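Local coordinates for BH0236 protein (Bacillus halodurans, PDB 5T7A) that probably binds beta-1,3-glucan as a family 56 carbohydrate-binding module, and is thought to aid its recognition and hydrolysis by the parent protein, at residues T48-V62 against Y74-V87. Residues are numbered along the deposited sequence; the frame is centred on the assembly and turned at random. Where two conformers were deposited one is given.
With EDO (1,2-ethanediol), chain D.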
loop_
_atom_site.group_PDB
_atom_site.type_symbol
_atom_site.label_atom_id
_atom_site.label_comp_id
_atom_site.label_asym_id
_atom_site.label_seq_id
_atom_site.Cartn_x
_atom_site.Cartn_y
_atom_site.Cartn_z
ATOM N N THR A 48 3.671 -1.839 -7.467
ATOM C CA THR A 48 2.383 -2.165 -6.860
ATOM C C THR A 48 2.487 -2.083 -5.357
ATOM O O THR A 48 3.310 -2.745 -4.757
ATOM C CB THR A 48 1.884 -3.548 -7.272
ATOM O OG1 THR A 48 1.614 -3.523 -8.696
ATOM C CG2 THR A 48 0.596 -3.903 -6.511
ATOM N N ILE A 49 1.643 -1.260 -4.753
ATOM C CA ILE A 49 1.468 -1.303 -3.275
ATOM C C ILE A 49 0.537 -2.441 -2.983
ATOM O O ILE A 49 -0.579 -2.527 -3.563
ATOM C CB ILE A 49 0.843 -0.020 -2.708
ATOM C CG1 ILE A 49 1.710 1.213 -3.062
ATOM C CG2 ILE A 49 0.735 -0.103 -1.186
ATOM C CD1 ILE A 49 1.055 2.537 -2.760
ATOM N N PHE A 50 0.945 -3.323 -2.057
ATOM C CA PHE A 50 0.100 -4.459 -1.719
ATOM C C PHE A 50 -0.157 -4.472 -0.230
ATOM O O PHE A 50 0.640 -4.028 0.569
ATOM C CB PHE A 50 0.673 -5.785 -2.144
ATOM C CG PHE A 50 1.840 -6.271 -1.308
ATOM C CD1 PHE A 50 3.127 -5.804 -1.570
ATOM C CD2 PHE A 50 1.658 -7.156 -0.255
ATOM C CE1 PHE A 50 4.209 -6.272 -0.833
ATOM C CE2 PHE A 50 2.732 -7.613 0.528
ATOM C CZ PHE A 50 4.013 -7.187 0.233
ATOM N N PHE A 51 -1.276 -5.072 0.114
ATOM C CA PHE A 51 -1.720 -5.248 1.527
ATOM C C PHE A 51 -2.413 -6.609 1.632
ATOM O O PHE A 51 -3.414 -6.873 0.956
ATOM C CB PHE A 51 -2.667 -4.110 1.902
ATOM C CG PHE A 51 -3.074 -4.096 3.377
ATOM C CD1 PHE A 51 -2.333 -3.359 4.288
ATOM C CD2 PHE A 51 -4.148 -4.858 3.828
ATOM C CE1 PHE A 51 -2.651 -3.339 5.640
ATOM C CE2 PHE A 51 -4.463 -4.836 5.141
ATOM C CZ PHE A 51 -3.730 -4.118 6.045
ATOM N N ALA A 52 -1.823 -7.511 2.394
ATOM C CA ALA A 52 -2.263 -8.912 2.470
ATOM C C ALA A 52 -2.631 -9.195 3.925
ATOM O O ALA A 52 -1.789 -9.578 4.757
ATOM C CB ALA A 52 -1.136 -9.838 1.984
ATOM N N PRO A 53 -3.907 -9.006 4.276
ATOM C CA PRO A 53 -4.282 -9.140 5.666
ATOM C C PRO A 53 -4.390 -10.583 6.086
ATOM O O PRO A 53 -4.665 -11.458 5.290
ATOM C CB PRO A 53 -5.634 -8.417 5.752
ATOM C CG PRO A 53 -6.209 -8.732 4.383
ATOM C CD PRO A 53 -5.050 -8.589 3.431
ATOM N N THR A 54 -4.126 -10.845 7.349
ATOM C CA THR A 54 -4.271 -12.183 7.925
ATOM C C THR A 54 -5.669 -12.602 8.191
ATOM O O THR A 54 -5.963 -13.784 8.263
ATOM C CB THR A 54 -3.429 -12.295 9.212
ATOM O OG1 THR A 54 -3.727 -11.205 10.084
ATOM C CG2 THR A 54 -1.949 -12.308 8.865
ATOM N N THR A 55 -6.559 -11.641 8.375
ATOM C CA THR A 55 -7.984 -11.876 8.428
ATOM C C THR A 55 -8.592 -11.137 7.235
ATOM O O THR A 55 -8.188 -10.040 6.940
ATOM C CB THR A 55 -8.538 -11.328 9.738
ATOM O OG1 THR A 55 -8.046 -12.075 10.841
ATOM C CG2 THR A 55 -10.117 -11.447 9.726
ATOM N N GLU A 56 -9.515 -11.761 6.519
ATOM C CA GLU A 56 -10.203 -11.131 5.376
ATOM C C GLU A 56 -10.759 -9.758 5.770
ATOM O O GLU A 56 -11.281 -9.633 6.828
ATOM C CB GLU A 56 -11.358 -12.029 4.913
ATOM C CG GLU A 56 -12.150 -11.471 3.760
ATOM C CD GLU A 56 -13.259 -12.392 3.262
ATOM O OE1 GLU A 56 -13.291 -13.577 3.623
ATOM O OE2 GLU A 56 -14.089 -11.896 2.457
ATOM N N ALA A 57 -10.543 -8.780 4.894
ATOM C CA ALA A 57 -11.006 -7.397 5.094
ATOM C C ALA A 57 -12.206 -7.105 4.135
ATOM O O ALA A 57 -12.196 -7.502 2.999
ATOM C CB ALA A 57 -9.860 -6.461 4.772
ATOM N N ARG A 58 -13.192 -6.356 4.634
ATOM C CA ARG A 58 -14.288 -5.933 3.771
ATOM C C ARG A 58 -13.777 -4.874 2.770
ATOM O O ARG A 58 -14.265 -4.784 1.614
ATOM C CB ARG A 58 -15.418 -5.384 4.573
ATOM C CG ARG A 58 -16.196 -6.440 5.359
ATOM C CD ARG A 58 -17.434 -5.809 6.006
ATOM N NE ARG A 58 -17.129 -4.988 7.169
ATOM C CZ ARG A 58 -17.568 -3.753 7.350
ATOM N NH1 ARG A 58 -18.300 -3.135 6.397
ATOM N NH2 ARG A 58 -17.256 -3.136 8.424
ATOM N N TYR A 59 -12.773 -4.118 3.172
ATOM C CA TYR A 59 -12.186 -3.067 2.341
ATOM C C TYR A 59 -10.834 -2.677 2.905
ATOM O O TYR A 59 -10.579 -2.845 4.113
ATOM C CB TYR A 59 -13.067 -1.817 2.311
ATOM C CG TYR A 59 -13.371 -1.171 3.625
ATOM C CD1 TYR A 59 -12.541 -0.225 4.184
ATOM C CD2 TYR A 59 -14.493 -1.530 4.359
ATOM C CE1 TYR A 59 -12.823 0.347 5.424
ATOM C CE2 TYR A 59 -14.802 -0.921 5.597
ATOM C CZ TYR A 59 -13.979 -0.003 6.122
ATOM O OH TYR A 59 -14.248 0.558 7.360
ATOM N N VAL A 60 -9.998 -2.163 2.010
ATOM C CA VAL A 60 -8.715 -1.518 2.455
ATOM C C VAL A 60 -8.519 -0.292 1.573
ATOM O O VAL A 60 -8.636 -0.379 0.366
ATOM C CB VAL A 60 -7.525 -2.474 2.240
ATOM C CG1 VAL A 60 -6.281 -1.812 2.714
ATOM C CG2 VAL A 60 -7.748 -3.766 2.995
ATOM N N ASP A 61 -8.269 0.854 2.215
ATOM C CA ASP A 61 -7.850 2.090 1.555
ATOM C C ASP A 61 -6.347 2.301 1.725
ATOM O O ASP A 61 -5.771 1.924 2.753
ATOM C CB ASP A 61 -8.531 3.279 2.138
ATOM C CG ASP A 61 -10.047 3.264 1.934
ATOM O OD1 ASP A 61 -10.519 2.628 0.996
ATOM O OD2 ASP A 61 -10.761 3.885 2.761
ATOM N N VAL A 62 -5.726 2.882 0.693
ATOM C CA VAL A 62 -4.371 3.330 0.786
ATOM C C VAL A 62 -4.292 4.830 0.704
ATOM O O VAL A 62 -5.076 5.458 -0.040
ATOM C CB VAL A 62 -3.477 2.644 -0.279
ATOM C CG1 VAL A 62 -3.887 2.986 -1.710
ATOM C CG2 VAL A 62 -2.021 2.947 -0.038
ATOM N N TYR A 74 -7.121 6.152 -1.960
ATOM C CA TYR A 74 -7.722 5.270 -2.932
ATOM C C TYR A 74 -8.228 4.016 -2.241
ATOM O O TYR A 74 -7.589 3.499 -1.313
ATOM C CB TYR A 74 -6.763 4.824 -4.014
ATOM C CG TYR A 74 -6.087 5.908 -4.797
ATOM C CD1 TYR A 74 -6.742 6.538 -5.858
ATOM C CD2 TYR A 74 -4.835 6.382 -4.456
ATOM C CE1 TYR A 74 -6.128 7.556 -6.565
ATOM C CE2 TYR A 74 -4.187 7.347 -5.187
ATOM C CZ TYR A 74 -4.828 7.944 -6.274
ATOM O OH TYR A 74 -4.244 8.993 -6.969
ATOM N N ARG A 75 -9.377 3.523 -2.683
ATOM C CA ARG A 75 -9.812 2.173 -2.347
ATOM C C ARG A 75 -8.963 1.233 -3.146
ATOM O O ARG A 75 -8.933 1.324 -4.396
ATOM C CB ARG A 75 -11.334 2.017 -2.608
ATOM C CG ARG A 75 -11.868 0.612 -2.399
ATOM C CD ARG A 75 -11.813 0.173 -0.959
ATOM N NE ARG A 75 -12.519 1.043 -0.015
ATOM C CZ ARG A 75 -13.846 1.056 0.144
ATOM N NH1 ARG A 75 -14.603 0.230 -0.510
ATOM N NH2 ARG A 75 -14.389 1.881 0.987
ATOM N N MET A 76 -8.288 0.304 -2.482
ATOM C CA MET A 76 -7.482 -0.686 -3.132
ATOM C C MET A 76 -8.388 -1.682 -3.840
ATOM O O MET A 76 -9.600 -1.812 -3.520
ATOM C CB MET A 76 -6.531 -1.344 -2.106
ATOM C CG MET A 76 -5.645 -0.323 -1.407
ATOM S SD MET A 76 -4.406 -1.172 -0.330
ATOM C CE MET A 76 -3.134 -1.575 -1.484
ATOM N N THR A 77 -7.794 -2.401 -4.770
ATOM C CA THR A 77 -8.459 -3.471 -5.507
ATOM C C THR A 77 -8.188 -4.807 -4.899
ATOM O O THR A 77 -7.043 -5.169 -4.695
ATOM C CB THR A 77 -8.024 -3.472 -6.945
ATOM O OG1 THR A 77 -8.329 -2.172 -7.508
ATOM C CG2 THR A 77 -8.827 -4.564 -7.716
ATOM N N GLU A 78 -9.234 -5.582 -4.637
ATOM C CA GLU A 78 -9.097 -6.903 -4.037
ATOM C C GLU A 78 -8.834 -7.948 -5.081
ATOM O O GLU A 78 -9.512 -7.983 -6.102
ATOM C CB GLU A 78 -10.369 -7.288 -3.270
ATOM C CG GLU A 78 -10.262 -8.492 -2.324
ATOM C CD GLU A 78 -10.572 -9.842 -2.956
ATOM O OE1 GLU A 78 -11.105 -9.884 -4.098
ATOM O OE2 GLU A 78 -10.293 -10.871 -2.304
ATOM N N ARG A 79 -7.896 -8.841 -4.802
ATOM C CA ARG A 79 -7.654 -9.948 -5.672
ATOM C C ARG A 79 -7.151 -11.114 -4.809
ATOM O O ARG A 79 -6.104 -10.997 -4.208
ATOM C CB ARG A 79 -6.586 -9.562 -6.705
ATOM C CG ARG A 79 -6.283 -10.603 -7.781
ATOM C CD ARG A 79 -5.351 -10.110 -8.892
ATOM N NE ARG A 79 -4.005 -9.686 -8.424
ATOM C CZ ARG A 79 -2.971 -10.503 -8.161
ATOM N NH1 ARG A 79 -3.058 -11.834 -8.323
ATOM N NH2 ARG A 79 -1.817 -9.988 -7.750
ATOM N N ASN A 80 -7.918 -12.197 -4.756
ATOM C CA ASN A 80 -7.528 -13.407 -4.019
ATOM C C ASN A 80 -7.118 -13.162 -2.617
ATOM O O ASN A 80 -6.120 -13.717 -2.127
ATOM C CB ASN A 80 -6.425 -14.139 -4.726
ATOM C CG ASN A 80 -6.871 -14.646 -6.067
ATOM O OD1 ASN A 80 -8.064 -14.997 -6.254
ATOM N ND2 ASN A 80 -5.933 -14.670 -7.029
ATOM N N GLY A 81 -7.876 -12.306 -1.963
ATOM C CA GLY A 81 -7.635 -12.065 -0.535
ATOM C C GLY A 81 -6.552 -11.031 -0.215
ATOM O O GLY A 81 -6.295 -10.781 0.991
ATOM N N GLU A 82 -5.949 -10.453 -1.254
ATOM C CA GLU A 82 -4.932 -9.405 -1.148
ATOM C C GLU A 82 -5.565 -8.158 -1.680
ATOM O O GLU A 82 -6.654 -8.248 -2.259
ATOM C CB GLU A 82 -3.705 -9.732 -1.994
ATOM C CG GLU A 82 -2.929 -10.950 -1.573
ATOM C CD GLU A 82 -1.610 -11.000 -2.271
ATOM O OE1 GLU A 82 -0.592 -10.845 -1.601
ATOM O OE2 GLU A 82 -1.553 -11.102 -3.516
ATOM N N TRP A 83 -4.910 -7.016 -1.484
ATOM C CA TRP A 83 -5.405 -5.703 -1.939
ATOM C C TRP A 83 -4.221 -4.984 -2.595
ATOM O O TRP A 83 -3.087 -4.983 -2.099
ATOM C CB TRP A 83 -5.969 -4.920 -0.823
ATOM C CG TRP A 83 -7.118 -5.560 -0.147
ATOM C CD1 TRP A 83 -7.099 -6.622 0.732
ATOM C CD2 TRP A 83 -8.491 -5.240 -0.344
ATOM N NE1 TRP A 83 -8.362 -6.934 1.101
ATOM C CE2 TRP A 83 -9.238 -6.144 0.413
ATOM C CE3 TRP A 83 -9.159 -4.283 -1.098
ATOM C CZ2 TRP A 83 -10.622 -6.081 0.468
ATOM C CZ3 TRP A 83 -10.557 -4.268 -1.043
ATOM C CH2 TRP A 83 -11.237 -5.165 -0.261
ATOM N N GLU A 84 -4.485 -4.337 -3.724
ATOM C CA GLU A 84 -3.415 -3.736 -4.535
ATOM C C GLU A 84 -3.761 -2.352 -5.013
ATOM O O GLU A 84 -4.958 -2.046 -5.241
ATOM C CB GLU A 84 -3.173 -4.558 -5.787
ATOM C CG GLU A 84 -2.637 -5.915 -5.440
ATOM C CD GLU A 84 -2.425 -6.845 -6.643
ATOM O OE1 GLU A 84 -3.348 -6.912 -7.536
ATOM O OE2 GLU A 84 -1.385 -7.569 -6.627
ATOM N N ARG A 85 -2.725 -1.537 -5.169
ATOM C CA ARG A 85 -2.824 -0.257 -5.862
ATOM C C ARG A 85 -1.524 -0.098 -6.680
ATOM O O ARG A 85 -0.440 -0.024 -6.132
ATOM C CB ARG A 85 -3.031 0.897 -4.913
ATOM C CG ARG A 85 -2.954 2.262 -5.564
ATOM C CD ARG A 85 -4.181 2.608 -6.312
ATOM N NE ARG A 85 -3.939 3.852 -7.076
ATOM C CZ ARG A 85 -4.871 4.338 -7.878
ATOM N NH1 ARG A 85 -6.053 3.741 -7.932
ATOM N NH2 ARG A 85 -4.598 5.428 -8.596
ATOM N N VAL A 86 -1.681 0.093 -7.980
ATOM C CA VAL A 86 -0.553 0.364 -8.882
ATOM C C VAL A 86 -0.256 1.864 -8.869
ATOM O O VAL A 86 -1.162 2.701 -8.969
ATOM C CB VAL A 86 -0.864 -0.174 -10.319
ATOM C CG1 VAL A 86 0.257 0.181 -11.287
ATOM C CG2 VAL A 86 -1.047 -1.675 -10.328
ATOM N N VAL A 87 0.993 2.206 -8.682
ATOM C CA VAL A 87 1.457 3.569 -8.735
ATOM C C VAL A 87 2.338 3.659 -9.961
ATOM O O VAL A 87 3.364 2.967 -10.073
ATOM C CB VAL A 87 2.259 3.951 -7.514
ATOM C CG1 VAL A 87 2.754 5.387 -7.631
ATOM C CG2 VAL A 87 1.380 3.810 -6.297
HETATM C C1 EDO D . -17.146 0.240 8.557
HETATM O O1 EDO D . -18.153 -0.491 9.325
HETATM C C2 EDO D . -15.853 -0.376 8.932
HETATM O O2 EDO D . -15.396 0.161 10.045
HETATM O O HOH W 1 -4.033 -11.767 2.512
HETATM O O HOH W 2 -9.180 -9.462 2.330
HETATM O O HOH W 3 -13.327 3.701 2.899
#
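Val-60 presses CG2 onto one face of the Trp-83 indole, 3.5 Å from the centroid of the five-membered ring and only 3° off its normal, a well-centred CH-pi contact. With CG2 lying beside its own backbone N, the valine turns its other methyl, CG1 (chi1 -179°), toward Met-76, where it meets SD at 3.6 Å. The six-membered half of the indole runs under the backbone of Tyr-59, while Glu-78 CB covers the opposite face. Around the rim come Phe-51 O, Pro-53 CD and Ala-57 O, the last 3.3 Å from CZ2. The indole NE1 donates to a water that also accepts from Ala-57 N, tying the ring to the 54-59 loop. Val-60 N, by contrast, is buried without a partner. Met-76 bends at chi3 (83°), which carries CE across to Ile-49 O, and its CG lies 3.8 Å from Val-62 CG1. The strands pack as an antiparallel beta-sandwich, with Ile-49, Phe-51 and Met-76 on the face that meets Phe-100 of strand 95-103. Between strands 46-53 and 82-88, Ile-49 pairs with Arg-85 and Phe-51 with Trp-83, each through two backbone hydrogen bonds. A second ladder, two residues out of register, belongs to the hairpin of strands 60-66 and 72-79: Val-62 pairs likewise with Tyr-74, and Met-76 N donates to Val-60 O. Beside it, on the other side of the sheet, Arg-75 folds back at chi2 and chi3 and brings NE 2.7 Å from Asp-61 OD1, a salt bridge on the syn side of the carboxylate and nearly in the guanidinium plane. A water joins Asp-61 OD2 to Arg-75 NH2, closing a ring of contacts. Tyr-59 CB sits over the centre of the guanidinium, 3.7 Å from Arg-75 CZ, and the phenol's OH bonds to Gln-108.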